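Local coordinates for F5/8 type C domain protein (PDB 7JRM), which probably helps a modular clostridial O-glycopeptidase (ZmpB) recognise mucin glycans, through a calcium-containing carbohydrate-binding module of the NPCBM family, at residues K159-V164 with D208-D214. Sequence-based numbering, arbitrary orientation.
With CA (calcium ion), chain B.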
loop_
_atom_site.group_PDB
_atom_site.type_symbol
_atom_site.label_atom_id
_atom_site.label_comp_id
_atom_site.label_asym_id
_atom_site.label_seq_id
_atom_site.Cartn_x
_atom_site.Cartn_y
_atom_site.Cartn_z
ATOM N N LYS A 159 14.185 41.905 29.037
ATOM C CA LYS A 159 15.155 41.953 30.123
ATOM C C LYS A 159 16.562 42.325 29.667
ATOM O O LYS A 159 17.453 42.456 30.514
ATOM C CB LYS A 159 15.186 40.606 30.851
ATOM C CG LYS A 159 13.908 40.294 31.612
ATOM C CD LYS A 159 13.469 41.467 32.473
ATOM C CE LYS A 159 12.242 41.119 33.299
ATOM N NZ LYS A 159 11.980 42.134 34.355
ATOM N N LYS A 160 16.784 42.473 28.358
ATOM C CA LYS A 160 18.036 42.972 27.793
ATOM C C LYS A 160 19.228 42.043 28.015
ATOM O O LYS A 160 19.914 41.672 27.056
ATOM C CB LYS A 160 18.364 44.359 28.357
ATOM C CG LYS A 160 17.381 45.450 27.968
ATOM C CD LYS A 160 17.778 46.783 28.584
ATOM C CE LYS A 160 16.800 47.885 28.211
ATOM N NZ LYS A 160 15.396 47.526 28.547
ATOM N N VAL A 161 19.491 41.665 29.271
ATOM C CA VAL A 161 20.769 41.054 29.629
ATOM C C VAL A 161 20.756 39.531 29.568
ATOM O O VAL A 161 21.766 38.905 29.920
ATOM C CB VAL A 161 21.202 41.493 31.043
ATOM C CG1 VAL A 161 21.350 43.004 31.106
ATOM C CG2 VAL A 161 20.201 41.001 32.079
ATOM N N SER A 162 19.659 38.915 29.136
ATOM C CA SER A 162 19.581 37.459 29.120
ATOM C C SER A 162 20.633 36.867 28.186
ATOM O O SER A 162 20.781 37.305 27.041
ATOM C CB SER A 162 18.183 37.012 28.692
ATOM O OG SER A 162 17.249 37.189 29.744
ATOM N N SER A 163 21.366 35.869 28.686
ATOM C CA SER A 163 22.430 35.219 27.924
ATOM C C SER A 163 22.844 33.903 28.570
ATOM O O SER A 163 23.166 33.871 29.762
ATOM C CB SER A 163 23.645 36.142 27.800
ATOM O OG SER A 163 24.132 36.513 29.078
ATOM N N VAL A 164 22.844 32.814 27.801
ATOM C CA VAL A 164 23.205 31.493 28.297
ATOM C C VAL A 164 24.045 30.775 27.247
ATOM O O VAL A 164 24.247 31.266 26.133
ATOM C CB VAL A 164 21.970 30.641 28.661
ATOM C CG1 VAL A 164 21.209 31.255 29.821
ATOM C CG2 VAL A 164 21.070 30.472 27.452
ATOM N N ASP A 208 27.574 35.766 30.141
ATOM C CA ASP A 208 27.888 37.017 30.816
ATOM C C ASP A 208 26.718 37.468 31.686
ATOM O O ASP A 208 25.625 36.897 31.650
ATOM C CB ASP A 208 28.258 38.108 29.801
ATOM C CG ASP A 208 27.233 38.254 28.685
ATOM O OD1 ASP A 208 27.636 38.597 27.554
ATOM O OD2 ASP A 208 26.027 38.041 28.930
ATOM N N ASN A 209 26.972 38.512 32.480
ATOM C CA ASN A 209 25.967 39.128 33.350
ATOM C C ASN A 209 25.416 38.147 34.381
ATOM O O ASN A 209 24.291 38.306 34.861
ATOM C CB ASN A 209 24.821 39.739 32.536
ATOM C CG ASN A 209 25.164 41.105 31.980
ATOM O OD1 ASN A 209 25.301 41.278 30.769
ATOM N ND2 ASN A 209 25.303 42.087 32.864
ATOM N N GLY A 210 26.203 37.135 34.738
ATOM C CA GLY A 210 25.721 36.144 35.676
ATOM C C GLY A 210 24.531 35.387 35.118
ATOM O O GLY A 210 24.401 35.172 33.907
ATOM N N ASN A 211 23.636 34.982 36.017
ATOM C CA ASN A 211 22.439 34.241 35.646
ATOM C C ASN A 211 21.204 35.131 35.555
ATOM O O ASN A 211 20.080 34.619 35.555
ATOM C CB ASN A 211 22.197 33.099 36.637
ATOM C CG ASN A 211 21.824 33.592 38.024
ATOM O OD1 ASN A 211 21.986 34.769 38.348
ATOM N ND2 ASN A 211 21.315 32.687 38.852
ATOM N N ASN A 212 21.390 36.446 35.468
ATOM C CA ASN A 212 20.267 37.375 35.524
ATOM C C ASN A 212 19.328 37.169 34.343
ATOM O O ASN A 212 19.731 37.316 33.184
ATOM C CB ASN A 212 20.779 38.813 35.553
ATOM C CG ASN A 212 19.751 39.783 36.101
ATOM O OD1 ASN A 212 18.885 39.404 36.890
ATOM N ND2 ASN A 212 19.836 41.041 35.681
ATOM N N TRP A 213 18.072 36.828 34.647
ATOM C CA TRP A 213 17.022 36.636 33.644
ATOM C C TRP A 213 17.397 35.567 32.622
ATOM O O TRP A 213 17.039 35.663 31.446
ATOM C CB TRP A 213 16.680 37.955 32.945
ATOM C CG TRP A 213 16.228 39.021 33.894
ATOM C CD1 TRP A 213 16.842 40.215 34.137
ATOM C CD2 TRP A 213 15.065 38.992 34.730
ATOM N NE1 TRP A 213 16.134 40.931 35.072
ATOM C CE2 TRP A 213 15.038 40.201 35.452
ATOM C CE3 TRP A 213 14.042 38.060 34.936
ATOM C CZ2 TRP A 213 14.031 40.503 36.366
ATOM C CZ3 TRP A 213 13.043 38.361 35.843
ATOM C CH2 TRP A 213 13.044 39.573 36.546
ATOM N N ASP A 214 18.108 34.533 33.068
ATOM C CA ASP A 214 18.569 33.465 32.184
ATOM C C ASP A 214 17.535 32.338 32.108
ATOM O O ASP A 214 17.767 31.203 32.521
ATOM C CB ASP A 214 19.921 32.943 32.654
ATOM C CG ASP A 214 21.077 33.796 32.170
ATOM O OD1 ASP A 214 20.829 34.787 31.449
ATOM O OD2 ASP A 214 22.234 33.470 32.505
HETATM CA CA CA B . 23.625 35.285 31.610
HETATM O O HOH W 1 22.378 37.247 32.250
#
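Two overlapping turns shape residues 208-214: a type II' turn from Asn209 to Asn212, with Gly210 at phi/psi 63/-148°, and a type II turn from Asn211 to Asp214, closed by Asp214 N to Asn211 O at 3.2 Å. This loop curls against 159-164, whose CA atoms come closest at Ser162 and Asp214, 5.1 Å apart. Calcium holds the two together. From 159-164 it takes Ser163 O (2.4 Å) and, more distantly, Ser163 OG (2.9 Å); from the loop it takes Asp208 O (2.6 Å), Gly210 O (2.4 Å) and the bidentate carboxylate of Asp214 (OD2 2.5 Å, OD1 2.8 Å). A water 2.4 Å from the ion lies within hydrogen-bonding distance of Val161 O (2.9 Å) and Asn212 O (2.8 Å), and so sits between the two backbones. Val206 O completes the site.

Ser163 N donates to Asp214 OD1 at 3.0 Å and 176°, nearly linear, consistent with a role in orienting the chelating carboxylate, whose OD2 also pairs with Ser132. Ser163 OG reaches Asp208 OD2 in a very short 2.4 Å hydrogen bond, while Asp208 OD1 forms a salt bridge with Arg182. Beyond the ion, Lys159 crosses the Trp213 six-membered ring: CE lies 3.5 Å from its centroid, 7° off the normal (CH-pi), and NZ 3.8 Å at 30° (cation-pi). Val161 CG2 meets the indole edge at CD1, 4.0 Å away.

The calcium thus ties the segment leading into strand 163-170 to the loop joining strands 199-205 and 215-224, at one end of the NPCBM domain's beta-sandwich; Val164 pairs with Met181 of strand 173-182 and packs on Ile152 of strand 145-152.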